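Local structure of tRNA (adenine(22)-N(1))-methyltransferase (Bacillus subtilis, 6Q56) at residues R9-T12 / V13-I17; P34-A37 / V38-K42; K60-V63 / E64-L68; V82-K85 / G86-D89. The protein catalyses the S-adenosyl-L-methionine-dependent methylation of adenosine 22 in tRNA, forming N(1)-methyladenosine. The protein carries 2 engineered substitutions. One frame throughout, in Å; residues are numbered along the deposited sequence.

Interaction 1. Residues R9-T12 / V13-I17; sequences RLQT and VAEYI
Gln11 and Glu15, one helical turn apart, join their side chains through a short hydrogen bond of 2.6 Å from Gln11 NE2 to Glu15 OE2. The oxygen lies almost in the amide plane, while the carboxylate is turned 37° against it. Both chains bend at their second torsion; Glu15 keeps CG beside its own backbone N (chi1 -59°), which brings the carboxylate back over the preceding turn. Glutamine is long enough to reach the carboxylate a turn on, and its NE2 also lies within hydrogen-bonding distance of Tyr36 OH.

The backbone supplies the i to i+4 hydrogen bonds. Ala14 N meets Leu10 O at 2.9 Å and Val13 N reaches Arg9 O at 3.3 Å, whereas Glu15 N points chiefly at Gln11 O, 3.2 Å away, with a weak second bond to Thr12 O.

Apolar contact is sparse along the helix itself: Leu10 CD2 lies 4.4 Å from Val13 CG2. The branched Val13 turns instead to Ile119 and Gln121 of strand 117-122. Farther along, the Tyr16 ring presents its edge to Thr12 O, with CD2 3.3 Å from that oxygen, and its hydroxyl bonds to Asp142.

The chain goes on into a type I beta turn from Ala14 to Ile17. The whole is a short helix packed, through Val13 and Thr12, against the mixed sheet of a Rossmann-like methyltransferase.

Interaction 2. Residues P34-A37 / V38-K42; sequences PSYA and VLNHK. Engineered in segment 34-37: Ser35 (natural residue Cys).
The Tyr36 ring carries the amide of Asn40 on one face: ND2 sits 3.7 Å above the plane, over the ring centre, and the two planes are 26° apart, an amide-on-ring stack. Lys42 CD approaches the same ring obliquely, 4.4 Å from CE1. A second ring, that of His41, has Leu39 O over one face.

These groups finish the helix of a beta-alpha-beta unit, in which helix 32-39 connects strands 21-26 and 43-50. Asn40 is the first residue to leave helical geometry, and asparagine suits this exit because its side chain can fold back onto the last turn. Tyr36 swings its ring out with CG anti to the backbone N (chi1 172°), its hydroxyl having Gln11 as partner.

Earlier in the helix, Val38 N bonds to Pro34 O and Leu39 N to Ser35 O, the latter at 2.9 Å. Ser35 is an engineered residue, cysteine in nature, whose OG bonds to Ala31 O. The small Ala37 allows close packing on Met23 and Ala43, while the branched Val38 rests on Ala46 and Ile72. Beyond the helix, Lys42 N returns to Ala37 O in a weak bond.

Two donors of Asn40 share one acceptor: its backbone N reaches Tyr36 O at 3.1 Å, tilted 34° from the carbonyl plane, while ND2 comes in that plane onto a lone pair at 2.5 Å.

Interaction 3. Residues K60-V63 / E64-L68; sequences KRQV and EKSGL
Val63 and Leu68 make the tight side of this helix end. Val63 CG1, placed anti to the backbone N (chi1 170°), comes within 3.9 Å of Leu68 CB. Both residues are buried, and their hydrocarbon side chains suit the interior: Val63 rests on Ile72 and Val74 of strand 72-76, and Leu68 on Ser35 and Leu39 of helix 32-39. In the backbone, Leu68 N meets Val63 O nearly head-on at 2.8 Å. Gln62 O takes Ser66 N at 2.6 Å and, weakly, Ser66 OG; a serine can add this bond because its short side chain turns back to the helix.

The solvent side is much looser. Arg61 and Glu64 run alongside each other, yet Arg61 NE stays 3.9 Å from Glu64 OE1, a long salt bridge. Guanidinium and carboxylate planes are 76° apart and the oxygen lies well out of the guanidinium plane, so charge alone links them. Such long, charged chains suit an exposed face.

Gly67 takes a positive phi of 60°, easily adopted without a side chain, and its N bonds to Glu64 O. Together with the Leu68 bond this is a Schellman motif, ending helix 53-65 before strand 72-76 in a beta-alpha-beta unit.

Interaction 4. Residues V82-K85 / G86-D89; sequences VIKK and GEAD
Glu87 OE1 accepts the backbone N-H of Lys84 at 2.8 Å, with an angle of 150° at the hydrogen, and the donor arrives nearly along the carboxylate C-O bond. OE2 of the same carboxylate forms a salt bridge with Arg75, and with both oxygens held its rotation is probably restricted. The setting is a type II beta turn from Lys84 to Glu87, in the loop between strands 72-76 and 90-96.

Glutamate has the right length for this task. With CG anti to the backbone N (chi1 -173°) and the rest of the chain extended, Glu87 spans the mouth of the turn and puts its acceptor beside the first residue. The aliphatic part of Lys84 crosses the carboxylate: CB lies 3.3 Å from OE1 and CD 4.1 Å from OE2. Its ammonium group continues outward, and NZ remains 5.9 Å from OE1, so the opposite charges can attract only at a distance.

Gly86 occupies the third position of the turn with phi 69°, where glycine is common because a side chain would crowd the preceding carbonyl. Lys85, at the second position, extends its long polar chain outward from the exposed bend.

Apolar side chains join the loop to the sheet: Ile83 packs on Ala24 of strand 21-26 and Ile47 of strand 43-50, and the small Ala88 also touches Ala24. Where this lining meets the polar group, Ile83 CB stands 4.2 Å from Glu87 OE1.

From the N terminus the four local contacts follow in series, none nested or crossing. Interaction 1 covers the last part of helix 8-14 and the turn leading toward strand 21-26; interaction 2 ends helix 32-39 before strand 43-50. They touch where Ile17 CD1 packs on Ala37 CB at 3.7 Å, besides the Gln11-Tyr36 pair. Interaction 3 closes helix 53-65 ahead of strand 72-76 and meets interaction 2 through Leu39 CD2 and Leu68 CD2, 3.9 Å apart. Interaction 2 thus bridges its two neighbours, whose centres are about 21 Å apart. Interaction 4 touches none of the others; its loop packs on strands 21-26 and 43-50 before entering strand 90-96.

Interaction 1. Residues R9-T12 / V13-I17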
ATOM      1  N   ARG A   9       4.029  11.481  -2.715  1.00 37.24           N
ATOM      2  CA  ARG A   9       3.559  10.187  -2.251  1.00 38.35           C
ATOM      3  C   ARG A   9       2.184  10.242  -1.591  1.00 35.59           C
ATOM      4  O   ARG A   9       1.282   9.534  -2.000  1.00 32.79           O
ATOM      5  CB  ARG A   9       4.576   9.582  -1.291  1.00 33.29           C
ATOM      6  CG  ARG A   9       4.319   8.152  -0.905  1.00 37.00           C
ATOM      7  CD  ARG A   9       5.539   7.600  -0.203  1.00 46.07           C
ATOM      8  NE  ARG A   9       6.072   8.559   0.749  1.00 42.15           N
ATOM      9  CZ  ARG A   9       5.634   8.688   1.990  1.00 37.87           C
ATOM     10  NH1 ARG A   9       4.664   7.917   2.438  1.00 39.10           N
ATOM     11  NH2 ARG A   9       6.175   9.584   2.788  1.00 55.16           N
ATOM     12  N   LEU A  10       2.032  11.068  -0.565  1.00 37.70           N
ATOM     13  CA  LEU A  10       0.760  11.177   0.134  1.00 37.22           C
ATOM     14  C   LEU A  10      -0.256  11.967  -0.679  1.00 35.86           C
ATOM     15  O   LEU A  10      -1.453  11.779  -0.535  1.00 31.54           O
ATOM     16  CB  LEU A  10       0.952  11.787   1.516  1.00 38.94           C
ATOM     17  CG  LEU A  10       1.790  10.937   2.467  1.00 39.25           C
ATOM     18  CD1 LEU A  10       1.663  11.427   3.897  1.00 33.86           C
ATOM     19  CD2 LEU A  10       1.388   9.479   2.373  1.00 33.96           C
ATOM     20  N   GLN A  11       0.233  12.844  -1.543  1.00 36.43           N
ATOM     21  CA  GLN A  11      -0.640  13.621  -2.397  1.00 38.99           C
ATOM     22  C   GLN A  11      -1.389  12.627  -3.252  1.00 38.45           C
ATOM     23  O   GLN A  11      -2.599  12.707  -3.413  1.00 37.54           O
ATOM     24  CB  GLN A  11       0.159  14.570  -3.278  1.00 51.21           C
ATOM     25  CG  GLN A  11      -0.704  15.533  -4.065  1.00 49.78           C
ATOM     26  CD  GLN A  11      -1.631  16.310  -3.168  1.00 62.31           C
ATOM     27  OE1 GLN A  11      -1.202  16.891  -2.179  1.00 63.61           O
ATOM     28  NE2 GLN A  11      -2.911  16.323  -3.506  1.00 67.77           N
ATOM     29  N   THR A  12      -0.634  11.682  -3.794  1.00 34.23           N
ATOM     30  CA  THR A  12      -1.170  10.632  -4.635  1.00 34.78           C
ATOM     31  C   THR A  12      -2.231   9.855  -3.879  1.00 34.35           C
ATOM     32  O   THR A  12      -3.290   9.577  -4.412  1.00 38.77           O
ATOM     33  CB  THR A  12      -0.061   9.678  -5.112  1.00 37.90           C
ATOM     34  OG1 THR A  12       0.787  10.358  -6.040  1.00 41.55           O
ATOM     35  CG2 THR A  12      -0.642   8.456  -5.788  1.00 34.88           C
ATOM     36  N   VAL A  13      -1.941   9.513  -2.633  1.00 34.70           N
ATOM     37  CA  VAL A  13      -2.879   8.768  -1.810  1.00 39.00           C
ATOM     38  C   VAL A  13      -4.174   9.546  -1.624  1.00 34.51           C
ATOM     39  O   VAL A  13      -5.254   9.014  -1.795  1.00 32.98           O
ATOM     40  CB  VAL A  13      -2.268   8.437  -0.434  1.00 29.98           C
ATOM     41  CG1 VAL A  13      -3.307   7.854   0.501  1.00 26.87           C
ATOM     42  CG2 VAL A  13      -1.098   7.485  -0.588  1.00 28.33           C
ATOM     43  N   ALA A  14      -4.043  10.812  -1.268  1.00 37.29           N
ATOM     44  CA  ALA A  14      -5.193  11.674  -1.034  1.00 41.42           C
ATOM     45  C   ALA A  14      -6.157  11.746  -2.217  1.00 40.04           C
ATOM     46  O   ALA A  14      -7.357  11.818  -2.026  1.00 39.07           O
ATOM     47  CB  ALA A  14      -4.731  13.073  -0.651  1.00 40.03           C
ATOM     48  N   GLU A  15      -5.629  11.735  -3.433  1.00 39.71           N
ATOM     49  CA  GLU A  15      -6.462  11.835  -4.625  1.00 42.31           C
ATOM     50  C   GLU A  15      -7.467  10.704  -4.792  1.00 42.34           C
ATOM     51  O   GLU A  15      -8.421  10.845  -5.541  1.00 39.46           O
ATOM     52  CB  GLU A  15      -5.598  11.919  -5.879  1.00 39.50           C
ATOM     53  CG  GLU A  15      -4.646  13.101  -5.921  1.00 53.72           C
ATOM     54  CD  GLU A  15      -5.330  14.436  -5.708  1.00 64.73           C
ATOM     55  OE1 GLU A  15      -6.492  14.594  -6.122  1.00 64.28           O
ATOM     56  OE2 GLU A  15      -4.698  15.336  -5.125  1.00 68.69           O
ATOM     57  N   TYR A  16      -7.256   9.585  -4.110  1.00 39.34           N
ATOM     58  CA  TYR A  16      -8.169   8.457  -4.230  1.00 36.16           C
ATOM     59  C   TYR A  16      -9.217   8.439  -3.143  1.00 33.84           C
ATOM     60  O   TYR A  16     -10.017   7.522  -3.073  1.00 35.30           O
ATOM     61  CB  TYR A  16      -7.411   7.138  -4.240  1.00 34.60           C
ATOM     62  CG  TYR A  16      -6.633   6.927  -5.503  1.00 34.12           C
ATOM     63  CD1 TYR A  16      -7.233   6.395  -6.628  1.00 36.42           C
ATOM     64  CD2 TYR A  16      -5.304   7.287  -5.581  1.00 34.90           C
ATOM     65  CE1 TYR A  16      -6.525   6.213  -7.793  1.00 35.18           C
ATOM     66  CE2 TYR A  16      -4.590   7.109  -6.738  1.00 36.95           C
ATOM     67  CZ  TYR A  16      -5.204   6.570  -7.840  1.00 33.61           C
ATOM     68  OH  TYR A  16      -4.485   6.403  -8.989  1.00 37.89           O
ATOM     69  N   ILE A  17      -9.212   9.453  -2.295  1.00 36.90           N
ATOM     70  CA  ILE A  17     -10.195   9.535  -1.238  1.00 37.33           C
ATOM     71  C   ILE A  17     -11.519   9.910  -1.876  1.00 38.42           C
ATOM     72  O   ILE A  17     -11.618  10.934  -2.541  1.00 34.88           O
ATOM     73  CB  ILE A  17      -9.823  10.585  -0.193  1.00 35.98           C
ATOM     74  CG1 ILE A  17      -8.543  10.181   0.520  1.00 35.46           C
ATOM     75  CG2 ILE A  17     -10.947  10.746   0.810  1.00 42.17           C
ATOM     76  CD1 ILE A  17      -7.988  11.259   1.403  1.00 30.77           C
TER

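Interaction 2. Residues P34-A37 / V38-K42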
ATOM      1  N   PRO A  34      -4.748  13.439   6.729  1.00 31.45           N
ATOM      2  CA  PRO A  34      -6.151  13.630   7.103  1.00 39.81           C
ATOM      3  C   PRO A  34      -6.513  15.100   7.278  1.00 36.23           C
ATOM      4  O   PRO A  34      -7.611  15.496   6.926  1.00 40.00           O
ATOM      5  CB  PRO A  34      -6.291  12.859   8.423  1.00 41.84           C
ATOM      6  CG  PRO A  34      -4.929  12.402   8.797  1.00 36.83           C
ATOM      7  CD  PRO A  34      -4.091  12.430   7.567  1.00 30.07           C
ATOM      8  N   SER A  35      -5.601  15.900   7.809  1.00 37.49           N
ATOM      9  CA  SER A  35      -5.871  17.315   7.991  1.00 38.83           C
ATOM     10  C   SER A  35      -6.040  17.937   6.620  1.00 34.76           C
ATOM     11  O   SER A  35      -6.936  18.730   6.380  1.00 38.02           O
ATOM     12  CB  SER A  35      -4.723  17.991   8.733  1.00 28.97           C
ATOM     13  OG  SER A  35      -4.714  17.663  10.105  1.00 33.32           O
ATOM     14  N   TYR A  36      -5.151  17.545   5.726  1.00 39.59           N
ATOM     15  CA  TYR A  36      -5.151  18.027   4.356  1.00 37.64           C
ATOM     16  C   TYR A  36      -6.429  17.634   3.634  1.00 36.88           C
ATOM     17  O   TYR A  36      -6.979  18.420   2.879  1.00 40.65           O
ATOM     18  CB  TYR A  36      -3.940  17.470   3.607  1.00 37.45           C
ATOM     19  CG  TYR A  36      -3.923  17.745   2.127  1.00 36.76           C
ATOM     20  CD1 TYR A  36      -4.665  16.975   1.255  1.00 44.94           C
ATOM     21  CD2 TYR A  36      -3.155  18.762   1.603  1.00 34.63           C
ATOM     22  CE1 TYR A  36      -4.646  17.214  -0.097  1.00 40.76           C
ATOM     23  CE2 TYR A  36      -3.130  19.008   0.251  1.00 48.15           C
ATOM     24  CZ  TYR A  36      -3.876  18.231  -0.593  1.00 41.01           C
ATOM     25  OH  TYR A  36      -3.858  18.479  -1.935  1.00 46.87           O
ATOM     26  N   ALA A  37      -6.890  16.412   3.862  1.00 32.92           N
ATOM     27  CA  ALA A  37      -8.087  15.909   3.202  1.00 42.47           C
ATOM     28  C   ALA A  37      -9.354  16.613   3.654  1.00 37.95           C
ATOM     29  O   ALA A  37     -10.203  16.950   2.844  1.00 40.62           O
ATOM     30  CB  ALA A  37      -8.214  14.412   3.411  1.00 42.67           C
ATOM     31  N   VAL A  38      -9.465  16.828   4.954  1.00 36.70           N
ATOM     32  CA  VAL A  38     -10.618  17.491   5.530  1.00 40.54           C
ATOM     33  C   VAL A  38     -10.631  18.971   5.171  1.00 38.01           C
ATOM     34  O   VAL A  38     -11.663  19.517   4.819  1.00 38.96           O
ATOM     35  CB  VAL A  38     -10.638  17.304   7.051  1.00 32.36           C
ATOM     36  CG1 VAL A  38     -11.713  18.157   7.690  1.00 38.05           C
ATOM     37  CG2 VAL A  38     -10.850  15.844   7.378  1.00 31.02           C
ATOM     38  N   LEU A  39      -9.475  19.609   5.249  1.00 37.20           N
ATOM     39  CA  LEU A  39      -9.360  21.019   4.914  1.00 38.26           C
ATOM     40  C   LEU A  39      -9.712  21.284   3.459  1.00 45.18           C
ATOM     41  O   LEU A  39     -10.337  22.282   3.138  1.00 45.95           O
ATOM     42  CB  LEU A  39      -7.943  21.513   5.157  1.00 40.94           C
ATOM     43  CG  LEU A  39      -7.509  21.758   6.592  1.00 37.82           C
ATOM     44  CD1 LEU A  39      -6.013  21.961   6.646  1.00 38.70           C
ATOM     45  CD2 LEU A  39      -8.224  22.965   7.154  1.00 42.97           C
ATOM     46  N   ASN A  40      -9.297  20.388   2.578  1.00 38.18           N
ATOM     47  CA  ASN A  40      -9.582  20.540   1.167  1.00 45.46           C
ATOM     48  C   ASN A  40     -10.914  19.918   0.808  1.00 39.32           C
ATOM     49  O   ASN A  40     -11.225  19.735  -0.350  1.00 47.13           O
ATOM     50  CB  ASN A  40      -8.468  19.934   0.326  1.00 51.92           C
ATOM     51  CG  ASN A  40      -7.171  20.694   0.456  1.00 59.24           C
ATOM     52  OD1 ASN A  40      -6.794  21.441  -0.438  1.00 66.94           O
ATOM     53  ND2 ASN A  40      -6.488  20.519   1.577  1.00 56.35           N
ATOM     54  N   HIS A  41     -11.691  19.598   1.829  1.00 50.61           N
ATOM     55  CA  HIS A  41     -13.020  19.026   1.670  1.00 48.70           C
ATOM     56  C   HIS A  41     -13.053  17.723   0.895  1.00 51.97           C
ATOM     57  O   HIS A  41     -14.096  17.312   0.407  1.00 43.19           O
ATOM     58  CB  HIS A  41     -13.933  20.067   1.041  1.00 48.62           C
ATOM     59  CG  HIS A  41     -13.716  21.437   1.594  1.00 53.41           C
ATOM     60  ND1 HIS A  41     -13.127  22.449   0.867  1.00 52.35           N
ATOM     61  CD2 HIS A  41     -13.956  21.948   2.823  1.00 47.00           C
ATOM     62  CE1 HIS A  41     -13.036  23.530   1.619  1.00 59.46           C
ATOM     63  NE2 HIS A  41     -13.535  23.252   2.809  1.00 61.86           N
ATOM     64  N   LYS A  42     -11.909  17.064   0.804  1.00 47.77           N
ATOM     65  CA  LYS A  42     -11.833  15.791   0.123  1.00 45.30           C
ATOM     66  C   LYS A  42     -12.493  14.763   1.014  1.00 49.34           C
ATOM     67  O   LYS A  42     -13.087  13.803   0.544  1.00 62.14           O
ATOM     68  CB  LYS A  42     -10.386  15.404  -0.136  1.00 55.47           C
ATOM     69  CG  LYS A  42      -9.679  16.280  -1.155  1.00 67.03           C
ATOM     70  CD  LYS A  42      -8.403  15.627  -1.657  1.00 61.57           C
ATOM     71  CE  LYS A  42      -8.681  14.234  -2.196  1.00 64.64           C
ATOM     72  NZ  LYS A  42      -9.681  14.219  -3.299  1.00 52.31           N
TER

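Interaction 3. Residues K60-V63 / E64-L68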
ATOM      1  N   LYS A  60      -2.471  14.633  17.901  1.00 38.20           N
ATOM      2  CA  LYS A  60      -3.579  15.248  18.606  1.00 43.51           C
ATOM      3  C   LYS A  60      -3.337  16.742  18.729  1.00 48.11           C
ATOM      4  O   LYS A  60      -4.258  17.532  18.632  1.00 46.96           O
ATOM      5  CB  LYS A  60      -3.734  14.629  19.996  1.00 49.09           C
ATOM      6  CG  LYS A  60      -5.136  14.684  20.565  1.00 56.16           C
ATOM      7  CD  LYS A  60      -5.255  13.811  21.800  1.00 70.27           C
ATOM      8  CE  LYS A  60      -4.479  14.395  22.967  1.00 78.68           C
ATOM      9  NZ  LYS A  60      -4.376  13.455  24.115  1.00 85.19           N
ATOM     10  N   ARG A  61      -2.086  17.123  18.944  1.00 46.56           N
ATOM     11  CA  ARG A  61      -1.734  18.522  19.099  1.00 56.77           C
ATOM     12  C   ARG A  61      -1.781  19.288  17.790  1.00 49.74           C
ATOM     13  O   ARG A  61      -2.087  20.466  17.781  1.00 54.09           O
ATOM     14  CB  ARG A  61      -0.354  18.660  19.731  1.00 63.52           C
ATOM     15  CG  ARG A  61      -0.351  18.380  21.219  1.00 76.81           C
ATOM     16  CD  ARG A  61      -1.412  19.192  21.941  1.00 75.27           C
ATOM     17  NE  ARG A  61      -1.647  18.689  23.286  1.00 85.15           N
ATOM     18  CZ  ARG A  61      -1.024  19.133  24.371  1.00 80.67           C
ATOM     19  NH1 ARG A  61      -0.129  20.104  24.278  1.00 83.57           N
ATOM     20  NH2 ARG A  61      -1.304  18.607  25.550  1.00 80.87           N
ATOM     21  N   GLN A  62      -1.472  18.624  16.689  1.00 51.58           N
ATOM     22  CA  GLN A  62      -1.510  19.275  15.399  1.00 52.05           C
ATOM     23  C   GLN A  62      -2.960  19.527  15.042  1.00 57.96           C
ATOM     24  O   GLN A  62      -3.326  20.622  14.635  1.00 49.78           O
ATOM     25  CB  GLN A  62      -0.853  18.410  14.338  1.00 56.76           C
ATOM     26  CG  GLN A  62      -0.598  19.134  13.034  1.00 66.69           C
ATOM     27  CD  GLN A  62       0.324  20.322  13.206  1.00 73.79           C
ATOM     28  OE1 GLN A  62       0.877  20.544  14.280  1.00 81.11           O
ATOM     29  NE2 GLN A  62       0.487  21.101  12.145  1.00 76.35           N
ATOM     30  N   VAL A  63      -3.781  18.499  15.200  1.00 39.68           N
ATOM     31  CA  VAL A  63      -5.197  18.599  14.899  1.00 43.94           C
ATOM     32  C   VAL A  63      -5.858  19.651  15.781  1.00 44.58           C
ATOM     33  O   VAL A  63      -6.751  20.362  15.351  1.00 48.07           O
ATOM     34  CB  VAL A  63      -5.888  17.239  15.058  1.00 32.47           C
ATOM     35  CG1 VAL A  63      -7.396  17.378  14.993  1.00 32.79           C
ATOM     36  CG2 VAL A  63      -5.390  16.295  13.986  1.00 34.55           C
ATOM     37  N   GLU A  64      -5.410  19.750  17.019  1.00 46.05           N
ATOM     38  CA  GLU A  64      -5.959  20.729  17.932  1.00 57.25           C
ATOM     39  C   GLU A  64      -5.444  22.094  17.504  1.00 52.30           C
ATOM     40  O   GLU A  64      -6.193  23.054  17.425  1.00 48.30           O
ATOM     41  CB  GLU A  64      -5.531  20.418  19.361  1.00 51.93           C
ATOM     42  CG  GLU A  64      -6.583  20.728  20.408  1.00 77.31           C
ATOM     43  CD  GLU A  64      -6.226  20.171  21.776  1.00 88.86           C
ATOM     44  OE1 GLU A  64      -5.168  19.517  21.903  1.00 76.61           O
ATOM     45  OE2 GLU A  64      -7.009  20.385  22.723  1.00 99.26           O
ATOM     46  N   LYS A  65      -4.152  22.151  17.214  1.00 51.40           N
ATOM     47  CA  LYS A  65      -3.495  23.375  16.782  1.00 54.36           C
ATOM     48  C   LYS A  65      -4.139  23.880  15.503  1.00 55.26           C
ATOM     49  O   LYS A  65      -4.267  25.077  15.300  1.00 61.82           O
ATOM     50  CB  LYS A  65      -2.000  23.122  16.546  1.00 55.59           C
ATOM     51  CG  LYS A  65      -1.160  24.353  16.242  1.00 51.67           C
ATOM     52  CD  LYS A  65      -0.705  25.056  17.509  1.00 59.62           C
ATOM     53  CE  LYS A  65       0.557  25.879  17.284  1.00 48.69           C
ATOM     54  NZ  LYS A  65       0.393  26.996  16.322  1.00 34.51           N
ATOM     55  N   SER A  66      -4.545  22.953  14.646  1.00 55.80           N
ATOM     56  CA  SER A  66      -5.173  23.295  13.380  1.00 46.36           C
ATOM     57  C   SER A  66      -6.661  23.552  13.545  1.00 42.36           C
ATOM     58  O   SER A  66      -7.341  23.897  12.593  1.00 50.35           O
ATOM     59  CB  SER A  66      -4.974  22.167  12.371  1.00 43.06           C
ATOM     60  OG  SER A  66      -3.648  22.128  11.894  1.00 64.11           O
ATOM     61  N   GLY A  67      -7.162  23.392  14.758  1.00 51.38           N
ATOM     62  CA  GLY A  67      -8.569  23.599  15.021  1.00 42.12           C
ATOM     63  C   GLY A  67      -9.429  22.660  14.203  1.00 48.90           C
ATOM     64  O   GLY A  67     -10.496  23.029  13.732  1.00 54.83           O
ATOM     65  N   LEU A  68      -8.960  21.432  14.033  1.00 47.44           N
ATOM     66  CA  LEU A  68      -9.684  20.427  13.273  1.00 39.35           C
ATOM     67  C   LEU A  68     -10.246  19.343  14.181  1.00 36.99           C
ATOM     68  O   LEU A  68     -10.692  18.299  13.725  1.00 31.84           O
ATOM     69  CB  LEU A  68      -8.766  19.803  12.231  1.00 44.97           C
ATOM     70  CG  LEU A  68      -8.388  20.711  11.071  1.00 44.70           C
ATOM     71  CD1 LEU A  68      -7.343  20.043  10.203  1.00 42.59           C
ATOM     72  CD2 LEU A  68      -9.620  21.057  10.265  1.00 44.03           C
TER

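Interaction 4. Residues V82-K85 / G86-D89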
ATOM      1  N   VAL A  82      -8.152   1.329  15.971  1.00 43.93           N
ATOM      2  CA  VAL A  82      -8.656   2.672  16.227  1.00 43.37           C
ATOM      3  C   VAL A  82      -9.993   3.000  15.583  1.00 43.00           C
ATOM      4  O   VAL A  82     -10.600   4.002  15.928  1.00 41.14           O
ATOM      5  CB  VAL A  82      -7.663   3.761  15.767  1.00 38.65           C
ATOM      6  CG1 VAL A  82      -6.317   3.596  16.442  1.00 33.46           C
ATOM      7  CG2 VAL A  82      -7.524   3.761  14.259  1.00 35.64           C
ATOM      8  N   ILE A  83     -10.460   2.177  14.661  1.00 37.73           N
ATOM      9  CA  ILE A  83     -11.731   2.472  14.021  1.00 34.27           C
ATOM     10  C   ILE A  83     -12.858   1.528  14.398  1.00 45.85           C
ATOM     11  O   ILE A  83     -12.637   0.406  14.831  1.00 37.12           O
ATOM     12  CB  ILE A  83     -11.605   2.480  12.494  1.00 43.69           C
ATOM     13  CG1 ILE A  83     -11.389   1.069  11.958  1.00 39.06           C
ATOM     14  CG2 ILE A  83     -10.466   3.388  12.070  1.00 46.52           C
ATOM     15  CD1 ILE A  83     -11.607   0.965  10.475  1.00 39.59           C
ATOM     16  N   LYS A  84     -14.075   2.017  14.224  1.00 45.84           N
ATOM     17  CA  LYS A  84     -15.257   1.234  14.506  1.00 47.49           C
ATOM     18  C   LYS A  84     -15.880   0.815  13.186  1.00 45.33           C
ATOM     19  O   LYS A  84     -15.977   1.604  12.253  1.00 45.27           O
ATOM     20  CB  LYS A  84     -16.264   2.039  15.323  1.00 41.44           C
ATOM     21  CG  LYS A  84     -15.780   2.399  16.710  1.00 51.28           C
ATOM     22  CD  LYS A  84     -16.559   3.562  17.286  1.00 47.60           C
ATOM     23  CE  LYS A  84     -15.911   4.076  18.556  1.00 55.43           C
ATOM     24  NZ  LYS A  84     -16.068   3.136  19.698  1.00 52.60           N
ATOM     25  N   LYS A  85     -16.289  -0.440  13.126  1.00 53.88           N
ATOM     26  CA  LYS A  85     -16.926  -0.994  11.945  1.00 42.53           C
ATOM     27  C   LYS A  85     -17.911   0.005  11.373  1.00 51.69           C
ATOM     28  O   LYS A  85     -18.752   0.529  12.089  1.00 53.07           O
ATOM     29  CB  LYS A  85     -17.673  -2.261  12.330  1.00 50.85           C
ATOM     30  CG  LYS A  85     -17.881  -3.264  11.221  1.00 55.01           C
ATOM     31  CD  LYS A  85     -18.294  -4.594  11.822  1.00 57.95           C
ATOM     32  CE  LYS A  85     -17.924  -5.770  10.932  1.00 62.64           C
ATOM     33  NZ  LYS A  85     -18.174  -7.062  11.625  1.00 59.64           N
ATOM     34  N   GLY A  86     -17.808   0.258  10.076  1.00 47.76           N
ATOM     35  CA  GLY A  86     -18.709   1.169   9.404  1.00 46.97           C
ATOM     36  C   GLY A  86     -18.541   2.617   9.784  1.00 44.59           C
ATOM     37  O   GLY A  86     -19.422   3.432   9.555  1.00 49.74           O
ATOM     38  N   GLU A  87     -17.393   2.949  10.347  1.00 54.36           N
ATOM     39  CA  GLU A  87     -17.130   4.321  10.736  1.00 50.84           C
ATOM     40  C   GLU A  87     -16.527   5.097   9.581  1.00 47.66           C
ATOM     41  O   GLU A  87     -16.907   6.229   9.320  1.00 43.96           O
ATOM     42  CB  GLU A  87     -16.196   4.351  11.937  1.00 42.15           C
ATOM     43  CG  GLU A  87     -16.009   5.727  12.520  1.00 48.23           C
ATOM     44  CD  GLU A  87     -15.389   5.690  13.892  1.00 43.31           C
ATOM     45  OE1 GLU A  87     -14.661   4.729  14.190  1.00 46.68           O
ATOM     46  OE2 GLU A  87     -15.635   6.628  14.665  1.00 48.59           O
ATOM     47  N   ALA A  88     -15.584   4.478   8.886  1.00 51.79           N
ATOM     48  CA  ALA A  88     -14.924   5.130   7.767  1.00 45.10           C
ATOM     49  C   ALA A  88     -15.326   4.556   6.419  1.00 38.57           C
ATOM     50  O   ALA A  88     -15.644   3.385   6.296  1.00 42.05           O
ATOM     51  CB  ALA A  88     -13.421   5.041   7.937  1.00 54.77           C
ATOM     52  N   ASP A  89     -15.304   5.410   5.409  1.00 33.39           N
ATOM     53  CA  ASP A  89     -15.656   5.025   4.057  1.00 40.43           C
ATOM     54  C   ASP A  89     -14.420   4.801   3.199  1.00 42.41           C
ATOM     55  O   ASP A  89     -14.492   4.256   2.112  1.00 43.49           O
ATOM     56  CB  ASP A  89     -16.520   6.108   3.443  1.00 43.96           C
ATOM     57  CG  ASP A  89     -17.830   6.256   4.154  1.00 53.48           C
ATOM     58  OD1 ASP A  89     -18.472   5.224   4.404  1.00 50.53           O
ATOM     59  OD2 ASP A  89     -18.210   7.397   4.476  1.00 58.76           O
TER